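Local coordinates for protein N2152 (Neocallimastix frontalis, PDB 5U22) that probably hydrolyses rare arabinosyl-containing glycans as a family 39 glycoside hydrolase built from a TIM barrel and a beta-sandwich domain, at residues P183-S186 against K192-N195. Residues are numbered along the deposited sequence; the frame is centred on the assembly and turned at random.
Sequences PSFS and KMKN
K192 lays its aliphatic chain along one face of the F185 ring, and the two side chains run past each other in opposite directions. From CB, the lysine first brings CG over the ring: it stands 3.8 Å from the ring centroid, 22° off the normal, which meets the geometry of a CH-pi contact. The offset is toward the rim, for CG is nearest F185 CZ at 3.5 Å. One step on, K192 CD lies 3.9 Å from F185 CD1, and the bend at chi3 (57°) keeps CE over the same face, on toward the root of the ring, 4.0 Å from F185 CG. Beyond it NZ leaves the ring for a salt bridge with D149 and a hydrogen bond to the W187 carbonyl oxygen. P183 CG covers the opposite face, 3.4 Å above the plane, making the phenyl the middle layer between proline and lysine. The sulfur of M193 sits at the ring edge: SD is 5.3 Å from the centroid and 76° off the normal, a Met-aromatic contact, while the methyl CE approaches F185 CE2 to 3.8 Å. Replacing F185 by alanine would take the ring from between P183 and K192, probably leaving a gap there and the lysine methylenes without the surface they lie on. The contact ties the C-terminal end of barrel strand 180-185 to the first turn of helix 190-202 within a beta-alpha-beta unit; M193 also reaches strand 209-212 and helix 221-235, F185 touches F196 farther along its own unit's helix, and helix 148-151 contributes P148 and D149 beside the ring.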
loop_
_atom_site.group_PDB
_atom_site.type_symbol
_atom_site.label_atom_id
_atom_site.label_comp_id
_atom_site.label_asym_id
_atom_site.label_seq_id
_atom_site.Cartn_x
_atom_site.Cartn_y
_atom_site.Cartn_z
ATOM N N PRO A 183 -0.196 6.274 14.724
ATOM C CA PRO A 183 -1.229 7.280 14.987
ATOM C C PRO A 183 -1.899 7.844 13.738
ATOM O O PRO A 183 -2.725 8.733 13.882
ATOM C CB PRO A 183 -0.448 8.372 15.706
ATOM C CG PRO A 183 0.890 8.330 15.044
ATOM C CD PRO A 183 1.150 6.876 14.681
ATOM N N SER A 184 -1.532 7.353 12.549
ATOM C CA SER A 184 -2.230 7.671 11.295
ATOM C C SER A 184 -2.053 9.132 10.866
ATOM O O SER A 184 -2.971 9.732 10.302
ATOM C CB SER A 184 -3.719 7.320 11.390
ATOM O OG SER A 184 -3.887 6.013 11.925
ATOM N N PHE A 185 -0.864 9.692 11.092
ATOM C CA PHE A 185 -0.577 11.062 10.680
ATOM C C PHE A 185 -0.864 11.259 9.196
ATOM O O PHE A 185 -0.613 10.373 8.371
ATOM C CB PHE A 185 0.895 11.413 10.898
ATOM C CG PHE A 185 1.354 11.404 12.324
ATOM C CD1 PHE A 185 0.629 12.015 13.318
ATOM C CD2 PHE A 185 2.579 10.825 12.648
ATOM C CE1 PHE A 185 1.096 12.025 14.623
ATOM C CE2 PHE A 185 3.047 10.824 13.955
ATOM C CZ PHE A 185 2.304 11.433 14.941
ATOM N N SER A 186 -1.336 12.462 8.849
ATOM C CA SER A 186 -1.532 12.789 7.438
ATOM C C SER A 186 -0.207 12.858 6.685
ATOM O O SER A 186 -0.138 12.508 5.497
ATOM C CB SER A 186 -2.269 14.110 7.299
ATOM O OG SER A 186 -2.447 14.402 5.934
ATOM N N LYS A 192 7.211 15.294 15.206
ATOM C CA LYS A 192 5.860 14.845 15.510
ATOM C C LYS A 192 5.847 13.365 15.872
ATOM O O LYS A 192 5.222 12.954 16.861
ATOM C CB LYS A 192 4.968 15.128 14.297
ATOM C CG LYS A 192 3.529 14.686 14.427
ATOM C CD LYS A 192 2.676 15.294 13.315
ATOM C CE LYS A 192 3.204 14.935 11.929
ATOM N NZ LYS A 192 2.435 15.575 10.824
ATOM N N MET A 193 6.551 12.548 15.087
ATOM C CA MET A 193 6.605 11.114 15.366
ATOM C C MET A 193 7.361 10.832 16.659
ATOM O O MET A 193 6.922 10.024 17.483
ATOM C CB MET A 193 7.260 10.369 14.203
ATOM C CG MET A 193 7.410 8.867 14.451
ATOM S SD MET A 193 5.827 8.012 14.672
ATOM C CE MET A 193 5.288 7.864 12.969
ATOM N N LYS A 194 8.508 11.481 16.847
ATOM C CA LYS A 194 9.283 11.264 18.064
ATOM C C LYS A 194 8.464 11.604 19.305
ATOM O O LYS A 194 8.436 10.833 20.272
ATOM C CB LYS A 194 10.563 12.100 18.008
ATOM C CG LYS A 194 11.490 11.919 19.226
ATOM C CD LYS A 194 12.771 12.753 19.058
ATOM C CE LYS A 194 13.704 12.638 20.258
ATOM N NZ LYS A 194 15.065 13.129 19.885
ATOM N N ASN A 195 7.796 12.764 19.294
ATOM C CA ASN A 195 6.939 13.146 20.419
ATOM C C ASN A 195 5.901 12.063 20.696
ATOM O O ASN A 195 5.659 11.692 21.847
ATOM C CB ASN A 195 6.265 14.486 20.138
ATOM C CG ASN A 195 7.101 15.687 20.610
ATOM O OD1 ASN A 195 7.697 15.657 21.693
ATOM N ND2 ASN A 195 7.126 16.751 19.812
#